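Local coordinates for protein nicotinamide-nucleotide adenylyltransferase NadR family / Ribosylnicotinamide kinase (Lactococcus lactis subsp. cremoris, PDB 6GYE) that binds nicotinamide riboside and probably phosphorylates it, and is probably also a nicotinamide-nucleotide adenylyltransferase in NAD+ synthesis, at residues W97-F105 against E127-P137; D295-I303 against R358-Y369. One frame throughout, in Å; residues are numbered along the deposited sequence.

Interaction 1 of 2, residues W97-F105 against E127-P137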
loop_
_atom_site.group_PDB
_atom_site.type_symbol
_atom_site.label_atom_id
_atom_site.label_comp_id
_atom_site.label_asym_id
_atom_site.label_seq_id
_atom_site.Cartn_x
_atom_site.Cartn_y
_atom_site.Cartn_z
ATOM N N TRP A 97 21.977 24.522 8.622
ATOM C CA TRP A 97 20.798 25.306 8.982
ATOM C C TRP A 97 20.593 26.458 8.011
ATOM O O TRP A 97 19.454 26.784 7.664
ATOM C CB TRP A 97 20.894 25.825 10.418
ATOM C CG TRP A 97 20.568 24.810 11.483
ATOM C CD1 TRP A 97 21.407 24.317 12.447
ATOM C CD2 TRP A 97 19.300 24.176 11.692
ATOM N NE1 TRP A 97 20.735 23.412 13.237
ATOM C CE2 TRP A 97 19.443 23.309 12.796
ATOM C CE3 TRP A 97 18.059 24.256 11.048
ATOM C CZ2 TRP A 97 18.392 22.531 13.269
ATOM C CZ3 TRP A 97 17.017 23.484 11.518
ATOM C CH2 TRP A 97 17.189 22.631 12.618
ATOM N N ASP A 98 21.681 27.102 7.587
ATOM C CA ASP A 98 21.581 28.187 6.620
ATOM C C ASP A 98 21.033 27.664 5.302
ATOM O O ASP A 98 20.011 28.144 4.798
ATOM C CB ASP A 98 22.950 28.823 6.408
ATOM C CG ASP A 98 23.430 29.575 7.620
ATOM O OD1 ASP A 98 22.596 30.239 8.264
ATOM O OD2 ASP A 98 24.643 29.511 7.917
ATOM N N GLU A 99 21.698 26.648 4.747
ATOM C CA GLU A 99 21.255 26.040 3.500
ATOM C C GLU A 99 19.843 25.472 3.628
ATOM O O GLU A 99 19.028 25.598 2.704
ATOM C CB GLU A 99 22.247 24.953 3.088
ATOM C CG GLU A 99 21.818 24.120 1.889
ATOM C CD GLU A 99 22.026 24.820 0.567
ATOM O OE1 GLU A 99 22.684 25.886 0.559
ATOM O OE2 GLU A 99 21.533 24.296 -0.460
ATOM N N TRP A 100 19.532 24.844 4.762
ATOM C CA TRP A 100 18.184 24.324 4.966
ATOM C C TRP A 100 17.150 25.438 4.845
ATOM O O TRP A 100 16.173 25.319 4.095
ATOM C CB TRP A 100 18.094 23.626 6.329
ATOM C CG TRP A 100 16.751 23.065 6.659
ATOM C CD1 TRP A 100 16.268 21.829 6.332
ATOM C CD2 TRP A 100 15.722 23.713 7.411
ATOM N NE1 TRP A 100 14.987 21.680 6.815
ATOM C CE2 TRP A 100 14.629 22.824 7.477
ATOM C CE3 TRP A 100 15.612 24.968 8.021
ATOM C CZ2 TRP A 100 13.449 23.146 8.136
ATOM C CZ3 TRP A 100 14.436 25.288 8.672
ATOM C CH2 TRP A 100 13.371 24.380 8.726
ATOM N N ALA A 101 17.376 26.550 5.548
ATOM C CA ALA A 101 16.443 27.671 5.486
ATOM C C ALA A 101 16.370 28.265 4.084
ATOM O O ALA A 101 15.290 28.675 3.639
ATOM C CB ALA A 101 16.832 28.742 6.499
ATOM N N ASN A 102 17.510 28.340 3.385
ATOM C CA ASN A 102 17.501 28.833 2.009
ATOM C C ASN A 102 16.504 28.061 1.168
ATOM O O ASN A 102 15.625 28.646 0.528
ATOM C CB ASN A 102 18.890 28.730 1.382
ATOM C CG ASN A 102 19.833 29.773 1.899
ATOM O OD1 ASN A 102 19.405 30.819 2.388
ATOM N ND2 ASN A 102 21.129 29.508 1.788
ATOM N N ARG A 103 16.599 26.731 1.206
ATOM C CA ARG A 103 15.659 25.903 0.464
ATOM C C ARG A 103 14.235 26.164 0.924
ATOM O O ARG A 103 13.311 26.246 0.109
ATOM C CB ARG A 103 16.013 24.430 0.646
ATOM C CG ARG A 103 17.441 24.086 0.278
ATOM C CD ARG A 103 17.660 22.586 0.350
ATOM N NE ARG A 103 19.059 22.234 0.126
ATOM C CZ ARG A 103 19.537 21.003 0.255
ATOM N NH1 ARG A 103 18.721 20.016 0.614
ATOM N NH2 ARG A 103 20.825 20.760 0.037
ATOM N N LEU A 104 14.044 26.328 2.230
ATOM C CA LEU A 104 12.701 26.531 2.753
ATOM C C LEU A 104 12.091 27.822 2.222
ATOM O O LEU A 104 10.958 27.830 1.728
ATOM C CB LEU A 104 12.738 26.535 4.277
ATOM C CG LEU A 104 11.395 26.904 4.872
ATOM C CD1 LEU A 104 10.345 25.875 4.400
ATOM C CD2 LEU A 104 11.494 26.945 6.378
ATOM N N PHE A 105 12.832 28.923 2.301
ATOM C CA PHE A 105 12.272 30.188 1.845
ATOM C C PHE A 105 12.155 30.230 0.330
ATOM O O PHE A 105 11.262 30.894 -0.208
ATOM C CB PHE A 105 13.100 31.345 2.381
ATOM C CG PHE A 105 12.898 31.573 3.843
ATOM C CD1 PHE A 105 11.720 32.140 4.303
ATOM C CD2 PHE A 105 13.858 31.185 4.759
ATOM C CE1 PHE A 105 11.507 32.335 5.660
ATOM C CE2 PHE A 105 13.658 31.380 6.110
ATOM C CZ PHE A 105 12.474 31.956 6.564
ATOM N N GLU A 127 14.195 23.263 18.719
ATOM C CA GLU A 127 15.397 23.597 17.965
ATOM C C GLU A 127 15.059 24.226 16.623
ATOM O O GLU A 127 15.672 25.224 16.226
ATOM C CB GLU A 127 16.253 22.349 17.759
ATOM C CG GLU A 127 17.518 22.609 16.957
ATOM C CD GLU A 127 18.573 21.537 17.152
ATOM O OE1 GLU A 127 18.205 20.373 17.425
ATOM O OE2 GLU A 127 19.774 21.863 17.041
ATOM N N TYR A 128 14.066 23.680 15.928
ATOM C CA TYR A 128 13.690 24.240 14.637
ATOM C C TYR A 128 13.197 25.668 14.789
ATOM O O TYR A 128 13.584 26.553 14.014
ATOM C CB TYR A 128 12.637 23.353 13.974
ATOM C CG TYR A 128 13.267 22.152 13.317
ATOM C CD1 TYR A 128 13.719 21.086 14.086
ATOM C CD2 TYR A 128 13.440 22.088 11.935
ATOM C CE1 TYR A 128 14.314 19.982 13.507
ATOM C CE2 TYR A 128 14.038 20.983 11.342
ATOM C CZ TYR A 128 14.471 19.931 12.137
ATOM O OH TYR A 128 15.070 18.825 11.577
ATOM N N ALA A 129 12.372 25.918 15.803
ATOM C CA ALA A 129 11.862 27.262 16.022
ATOM C C ALA A 129 12.996 28.261 16.183
ATOM O O ALA A 129 13.040 29.283 15.488
ATOM C CB ALA A 129 10.948 27.275 17.242
ATOM N N ALA A 130 13.959 27.955 17.055
ATOM C CA ALA A 130 15.029 28.914 17.328
ATOM C C ALA A 130 15.892 29.150 16.095
ATOM O O ALA A 130 16.289 30.291 15.824
ATOM C CB ALA A 130 15.882 28.447 18.510
ATOM N N GLU A 131 16.215 28.084 15.354
ATOM C CA GLU A 131 17.054 28.237 14.167
ATOM C C GLU A 131 16.317 28.994 13.070
ATOM O O GLU A 131 16.918 29.793 12.340
ATOM C CB GLU A 131 17.517 26.866 13.663
ATOM C CG GLU A 131 18.407 26.098 14.643
ATOM C CD GLU A 131 19.704 26.839 15.024
ATOM O OE1 GLU A 131 20.322 26.469 16.047
ATOM O OE2 GLU A 131 20.102 27.790 14.314
ATOM N N LEU A 132 15.014 28.771 12.950
ATOM C CA LEU A 132 14.231 29.491 11.956
ATOM C C LEU A 132 14.132 30.978 12.293
ATOM O O LEU A 132 14.296 31.834 11.412
ATOM C CB LEU A 132 12.852 28.854 11.847
ATOM C CG LEU A 132 12.063 29.110 10.577
ATOM C CD1 LEU A 132 12.964 28.956 9.374
ATOM C CD2 LEU A 132 10.959 28.079 10.521
ATOM N N LYS A 133 13.860 31.310 13.564
ATOM C CA LYS A 133 13.674 32.710 13.944
ATOM C C LYS A 133 14.905 33.564 13.648
ATOM O O LYS A 133 14.775 34.775 13.434
ATOM C CB LYS A 133 13.295 32.826 15.426
ATOM C CG LYS A 133 11.793 32.796 15.684
ATOM C CD LYS A 133 11.453 32.242 17.064
ATOM C CE LYS A 133 12.090 33.041 18.167
ATOM N NZ LYS A 133 11.830 32.425 19.497
ATOM N N LYS A 134 16.105 32.978 13.686
ATOM C CA LYS A 134 17.318 33.729 13.359
ATOM C C LYS A 134 17.503 33.982 11.863
ATOM O O LYS A 134 18.357 34.791 11.495
ATOM C CB LYS A 134 18.553 33.009 13.904
ATOM C CG LYS A 134 18.563 32.809 15.408
ATOM C CD LYS A 134 19.861 32.148 15.871
ATOM C CE LYS A 134 20.094 30.837 15.130
ATOM N NZ LYS A 134 21.379 30.186 15.500
ATOM N N ARG A 135 16.742 33.323 10.991
ATOM C CA ARG A 135 17.047 33.315 9.563
ATOM C C ARG A 135 15.894 33.828 8.705
ATOM O O ARG A 135 15.815 33.485 7.523
ATOM C CB ARG A 135 17.459 31.912 9.112
ATOM C CG ARG A 135 18.808 31.457 9.670
ATOM C CD ARG A 135 19.012 29.971 9.422
ATOM N NE ARG A 135 20.340 29.507 9.818
ATOM C CZ ARG A 135 20.683 29.202 11.067
ATOM N NH1 ARG A 135 19.807 29.330 12.055
ATOM N NH2 ARG A 135 21.902 28.767 11.333
ATOM N N PHE A 136 15.009 34.646 9.263
ATOM C CA PHE A 136 13.987 35.289 8.448
ATOM C C PHE A 136 14.650 36.219 7.433
ATOM O O PHE A 136 15.418 37.108 7.826
ATOM C CB PHE A 136 13.023 36.084 9.325
ATOM C CG PHE A 136 12.181 35.239 10.233
ATOM C CD1 PHE A 136 11.914 33.917 9.922
ATOM C CD2 PHE A 136 11.634 35.776 11.382
ATOM C CE1 PHE A 136 11.132 33.146 10.747
ATOM C CE2 PHE A 136 10.850 35.014 12.209
ATOM C CZ PHE A 136 10.595 33.695 11.893
ATOM N N PRO A 137 14.375 36.064 6.143
ATOM C CA PRO A 137 14.985 36.941 5.141
ATOM C C PRO A 137 14.247 38.263 5.008
ATOM O O PRO A 137 13.083 38.410 5.390
ATOM C CB PRO A 137 14.887 36.129 3.846
ATOM C CG PRO A 137 13.824 35.087 4.084
ATOM C CD PRO A 137 13.402 35.139 5.538
#
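From CB to the rim of its indole, Trp-97 lies against Arg-135, Glu-131, Glu-127 and Tyr-128. Its CB lies over one face of the Arg-135 guanidinium, 3.2 Å from Arg-135 NH2. With CG anti to the carbonyl carbon (chi1 -79°), the indole swings across Glu-131, whose CG makes a CH-pi contact 3.6 Å from the five-membered ring's centroid; CD1 and NE1 lie by Glu-131 CD, CE3 by Glu-131 CB. Farther out, Trp-97 CZ2 touches Glu-127 CG at 3.8 Å. The tip, CZ3 and CH2, points into the face of Tyr-128, a T-shaped pair with planes at 82°; Tyr-128 in turn offers an edge to the face of Trp-100, an offset edge-to-face pair. Both helices pack on the same side of strand 118-123 of a parallel sheet, 95-110 in the beta-alpha-beta crossover leading into it and 126-133 after it; Leu-104 and Leu-132 meet over its Phe-121. A leucine in place of Trp-97 would probably leave the Tyr-128 face without its edge partner and open a gap above Glu-131 CG. Arginine suits position 135 because it reaches two acids in one salt-bridge network: Arg-135 NE meets Asp-98 OD1 (2.8 Å, 145° at the hydrogen) from above the carboxylate plane, and Arg-135 NH1 meets Glu-131 OE2, shared with Lys-134 NZ. NH1 also donates to Glu-131 O, helping fix the guanidinium. Pro-137 CD makes a CH-pi contact over the Phe-105 ring.

Interaction 2 of 2, residues D295-I303 against R358-Y369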
loop_
_atom_site.group_PDB
_atom_site.type_symbol
_atom_site.label_atom_id
_atom_site.label_comp_id
_atom_site.label_asym_id
_atom_site.label_seq_id
_atom_site.Cartn_x
_atom_site.Cartn_y
_atom_site.Cartn_z
ATOM N N ASP A 295 1.510 -11.569 2.319
ATOM C CA ASP A 295 1.949 -11.829 3.682
ATOM C C ASP A 295 1.768 -13.281 4.065
ATOM O O ASP A 295 2.556 -13.810 4.850
ATOM C CB ASP A 295 1.184 -10.942 4.679
ATOM C CG ASP A 295 1.407 -9.465 4.431
ATOM O OD1 ASP A 295 2.484 -8.944 4.795
ATOM O OD2 ASP A 295 0.514 -8.816 3.843
ATOM N N LEU A 296 0.773 -13.940 3.488
ATOM C CA LEU A 296 0.458 -15.320 3.815
ATOM C C LEU A 296 -0.070 -15.974 2.553
ATOM O O LEU A 296 -0.938 -15.401 1.892
ATOM C CB LEU A 296 -0.591 -15.403 4.929
ATOM C CG LEU A 296 -1.155 -16.809 5.130
ATOM C CD1 LEU A 296 -0.034 -17.745 5.607
ATOM C CD2 LEU A 296 -2.342 -16.815 6.095
ATOM N N ILE A 297 0.454 -17.155 2.228
ATOM C CA ILE A 297 0.050 -17.926 1.062
ATOM C C ILE A 297 -0.505 -19.263 1.547
ATOM O O ILE A 297 0.235 -20.095 2.089
ATOM C CB ILE A 297 1.222 -18.129 0.092
ATOM C CG1 ILE A 297 1.692 -16.774 -0.452
ATOM C CG2 ILE A 297 0.829 -19.063 -1.059
ATOM C CD1 ILE A 297 3.091 -16.818 -1.093
ATOM N N LEU A 298 -1.798 -19.475 1.347
ATOM C CA LEU A 298 -2.470 -20.711 1.731
ATOM C C LEU A 298 -2.559 -21.637 0.523
ATOM O O LEU A 298 -3.187 -21.289 -0.480
ATOM C CB LEU A 298 -3.874 -20.416 2.265
ATOM C CG LEU A 298 -3.889 -19.634 3.578
ATOM C CD1 LEU A 298 -5.276 -19.186 3.931
ATOM C CD2 LEU A 298 -3.316 -20.469 4.702
ATOM N N VAL A 299 -1.955 -22.819 0.621
ATOM C CA VAL A 299 -1.935 -23.777 -0.477
ATOM C C VAL A 299 -2.865 -24.924 -0.119
ATOM O O VAL A 299 -2.699 -25.553 0.932
ATOM C CB VAL A 299 -0.513 -24.293 -0.753
ATOM C CG1 VAL A 299 -0.542 -25.413 -1.778
ATOM C CG2 VAL A 299 0.382 -23.149 -1.226
ATOM N N ILE A 300 -3.837 -25.205 -0.984
ATOM C CA ILE A 300 -4.719 -26.359 -0.815
ATOM C C ILE A 300 -4.095 -27.532 -1.570
ATOM O O ILE A 300 -4.079 -27.517 -2.811
ATOM C CB ILE A 300 -6.134 -26.064 -1.318
ATOM C CG1 ILE A 300 -6.716 -24.843 -0.598
ATOM C CG2 ILE A 300 -7.011 -27.299 -1.150
ATOM C CD1 ILE A 300 -8.128 -24.466 -1.079
ATOM N N PRO A 301 -3.622 -28.564 -0.882
ATOM C CA PRO A 301 -2.946 -29.665 -1.558
ATOM C C PRO A 301 -3.954 -30.655 -2.102
ATOM O O PRO A 301 -5.107 -30.695 -1.651
ATOM C CB PRO A 301 -2.104 -30.288 -0.439
ATOM C CG PRO A 301 -2.943 -30.068 0.764
ATOM C CD PRO A 301 -3.631 -28.745 0.577
ATOM N N PRO A 302 -3.564 -31.462 -3.082
ATOM C CA PRO A 302 -4.504 -32.443 -3.634
ATOM C C PRO A 302 -4.707 -33.595 -2.661
ATOM O O PRO A 302 -3.748 -34.240 -2.237
ATOM C CB PRO A 302 -3.814 -32.896 -4.924
ATOM C CG PRO A 302 -2.352 -32.734 -4.611
ATOM C CD PRO A 302 -2.284 -31.454 -3.812
ATOM N N ILE A 303 -5.959 -33.817 -2.266
ATOM C CA ILE A 303 -6.373 -35.077 -1.666
ATOM C C ILE A 303 -7.698 -35.480 -2.298
ATOM O O ILE A 303 -8.440 -34.648 -2.827
ATOM C CB ILE A 303 -6.490 -35.005 -0.127
ATOM C CG1 ILE A 303 -6.247 -36.390 0.490
ATOM C CG2 ILE A 303 -7.846 -34.440 0.288
ATOM C CD1 ILE A 303 -4.986 -37.094 -0.017
ATOM N N ARG A 358 -9.910 -28.109 7.290
ATOM C CA ARG A 358 -9.135 -27.176 6.483
ATOM C C ARG A 358 -9.390 -25.738 6.915
ATOM O O ARG A 358 -8.450 -24.942 7.060
ATOM C CB ARG A 358 -9.500 -27.375 5.009
ATOM C CG ARG A 358 -8.390 -27.083 4.016
ATOM C CD ARG A 358 -8.333 -28.129 2.880
ATOM N NE ARG A 358 -8.055 -29.486 3.359
ATOM C CZ ARG A 358 -7.524 -30.452 2.614
ATOM N NH1 ARG A 358 -7.193 -30.217 1.349
ATOM N NH2 ARG A 358 -7.318 -31.655 3.137
ATOM N N TYR A 359 -10.662 -25.392 7.142
ATOM C CA TYR A 359 -11.014 -24.028 7.525
ATOM C C TYR A 359 -10.414 -23.652 8.884
ATOM O O TYR A 359 -9.890 -22.538 9.054
ATOM C CB TYR A 359 -12.538 -23.852 7.525
ATOM C CG TYR A 359 -12.935 -22.514 8.087
ATOM C CD1 TYR A 359 -12.960 -21.377 7.290
ATOM C CD2 TYR A 359 -13.231 -22.381 9.436
ATOM C CE1 TYR A 359 -13.288 -20.141 7.826
ATOM C CE2 TYR A 359 -13.536 -21.176 9.980
ATOM C CZ TYR A 359 -13.570 -20.055 9.184
ATOM O OH TYR A 359 -13.898 -18.864 9.777
ATOM N N HIS A 360 -10.489 -24.559 9.870
ATOM C CA HIS A 360 -9.849 -24.290 11.158
ATOM C C HIS A 360 -8.370 -23.993 10.983
ATOM O O HIS A 360 -7.847 -23.026 11.556
ATOM C CB HIS A 360 -10.026 -25.467 12.120
ATOM C CG HIS A 360 -11.400 -25.582 12.680
ATOM N ND1 HIS A 360 -12.496 -25.903 11.903
ATOM C CD2 HIS A 360 -11.866 -25.425 13.942
ATOM C CE1 HIS A 360 -13.579 -25.932 12.662
ATOM N NE2 HIS A 360 -13.223 -25.650 13.904
ATOM N N HIS A 361 -7.683 -24.810 10.175
ATOM C CA HIS A 361 -6.253 -24.600 9.953
ATOM C C HIS A 361 -5.984 -23.225 9.355
ATOM O O HIS A 361 -5.111 -22.491 9.828
ATOM C CB HIS A 361 -5.703 -25.696 9.039
ATOM C CG HIS A 361 -4.206 -25.734 8.975
ATOM N ND1 HIS A 361 -3.509 -26.751 8.350
ATOM C CD2 HIS A 361 -3.270 -24.893 9.480
ATOM C CE1 HIS A 361 -2.214 -26.526 8.463
ATOM N NE2 HIS A 361 -2.039 -25.409 9.149
ATOM N N ALA A 362 -6.738 -22.858 8.316
ATOM C CA ALA A 362 -6.487 -21.611 7.601
ATOM C C ALA A 362 -6.794 -20.387 8.461
ATOM O O ALA A 362 -6.038 -19.412 8.444
ATOM C CB ALA A 362 -7.309 -21.574 6.307
ATOM N N ILE A 363 -7.924 -20.392 9.175
ATOM C CA ILE A 363 -8.277 -19.207 9.954
ATOM C C ILE A 363 -7.287 -19.026 11.104
ATOM O O ILE A 363 -6.967 -17.896 11.483
ATOM C CB ILE A 363 -9.750 -19.279 10.429
ATOM C CG1 ILE A 363 -10.248 -17.895 10.824
ATOM C CG2 ILE A 363 -9.947 -20.286 11.608
ATOM C CD1 ILE A 363 -10.390 -16.918 9.654
ATOM N N ASP A 364 -6.745 -20.123 11.636
ATOM C CA ASP A 364 -5.661 -20.011 12.608
ATOM C C ASP A 364 -4.397 -19.450 11.964
ATOM O O ASP A 364 -3.693 -18.630 12.571
ATOM C CB ASP A 364 -5.386 -21.369 13.252
ATOM C CG ASP A 364 -4.510 -21.263 14.497
ATOM O OD1 ASP A 364 -4.810 -20.408 15.365
ATOM O OD2 ASP A 364 -3.540 -22.053 14.621
ATOM N N ALA A 365 -4.084 -19.880 10.739
ATOM C CA ALA A 365 -2.929 -19.313 10.059
ATOM C C ALA A 365 -3.145 -17.829 9.810
ATOM O O ALA A 365 -2.218 -17.029 9.975
ATOM C CB ALA A 365 -2.641 -20.060 8.755
ATOM N N VAL A 366 -4.377 -17.436 9.472
ATOM C CA VAL A 366 -4.697 -16.013 9.345
ATOM C C VAL A 366 -4.407 -15.287 10.652
ATOM O O VAL A 366 -3.772 -14.223 10.670
ATOM C CB VAL A 366 -6.158 -15.823 8.901
ATOM C CG1 VAL A 366 -6.571 -14.348 8.983
ATOM C CG2 VAL A 366 -6.334 -16.321 7.456
ATOM N N HIS A 367 -4.836 -15.875 11.768
ATOM C CA HIS A 367 -4.570 -15.284 13.077
ATOM C C HIS A 367 -3.073 -15.094 13.319
ATOM O O HIS A 367 -2.633 -13.998 13.679
ATOM C CB HIS A 367 -5.169 -16.145 14.190
ATOM C CG HIS A 367 -4.760 -15.690 15.550
ATOM N ND1 HIS A 367 -5.147 -14.472 16.070
ATOM C CD2 HIS A 367 -3.936 -16.247 16.468
ATOM C CE1 HIS A 367 -4.595 -14.309 17.258
ATOM N NE2 HIS A 367 -3.861 -15.373 17.525
ATOM N N GLU A 368 -2.272 -16.143 13.103
ATOM C CA GLU A 368 -0.839 -16.033 13.372
ATOM C C GLU A 368 -0.148 -15.016 12.463
ATOM O O GLU A 368 0.808 -14.369 12.890
ATOM C CB GLU A 368 -0.155 -17.394 13.240
ATOM C CG GLU A 368 -0.674 -18.482 14.170
ATOM C CD GLU A 368 -0.385 -18.197 15.653
ATOM O OE1 GLU A 368 0.601 -17.481 15.959
ATOM O OE2 GLU A 368 -1.139 -18.703 16.516
ATOM N N TYR A 369 -0.600 -14.845 11.224
ATOM C CA TYR A 369 0.146 -13.999 10.295
ATOM C C TYR A 369 -0.368 -12.566 10.223
ATOM O O TYR A 369 0.337 -11.708 9.689
ATOM C CB TYR A 369 0.129 -14.593 8.881
ATOM C CG TYR A 369 1.138 -15.693 8.636
ATOM C CD1 TYR A 369 0.941 -16.983 9.134
ATOM C CD2 TYR A 369 2.280 -15.449 7.880
ATOM C CE1 TYR A 369 1.874 -17.992 8.902
ATOM C CE2 TYR A 369 3.219 -16.448 7.645
ATOM C CZ TYR A 369 3.017 -17.715 8.153
ATOM O OH TYR A 369 3.965 -18.694 7.903
#
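Ala-362 O accepts the amide hydrogen of Val-366 N at 2.8 Å, a bond that stays inside the helix, and both residues also touch the strand, Ala-362 through CB and Val-366 through CG2 against Leu-296 CD2. Ala-362 CB meets Leu-298 CD1 at 3.9 Å, and Ala-365 CB lies 4.1 Å from Leu-298 CD2; the short alanines let the forked leucine settle close to the helix. Leu-296 divides its methyls. CD2 goes to Ala-365 and Val-366, while CD1, carried there by a CG anti to the backbone N (chi1 169°), stands almost directly over the centre of the Tyr-369 ring, 3.6 Å from the centroid and 7° off the normal. The helix runs nearly antiparallel to the strand, at 168°, and covers a face of the four-stranded parallel sheet of a P-loop NTPase fold. Farther along, Ile-300 also touches Thr-191 of the probable Walker A loop. Because Arg-358 is modelled in two conformers its part is less certain; in the one described NH1 lies near Ile-300 CG2 and NH2 makes a weak hydrogen bond to Asp-345 O. Asp-295 OD2 has its partner in Val-182 N on the adjoining strand. With no hydrogen bond between helix and strand, the fit of methyls and one ring, rather than directed bonding, sets how the two lie together.

How the interactions relate
The contacts share no helix or strand and belong to different sheets, their centres 55 Å apart on opposite sides of the chain's centre, with nearest atoms about 31 Å apart. Interaction 1 lies farther out and pairs two helices beside a five-stranded sheet; interaction 2 sets a helix against a strand in the P-loop part of the chain, probably the kinase. Both are partly buried, but in different ways. The helix pair of 97-105 and 127-137 has leucines toward its sheet, aromatic rings and a charged network that reaches the surface. Contact 295-303 with 358-369 is aliphatic over most of its length, as suits a strand inside a sheet, and has polar groups chiefly at its ends.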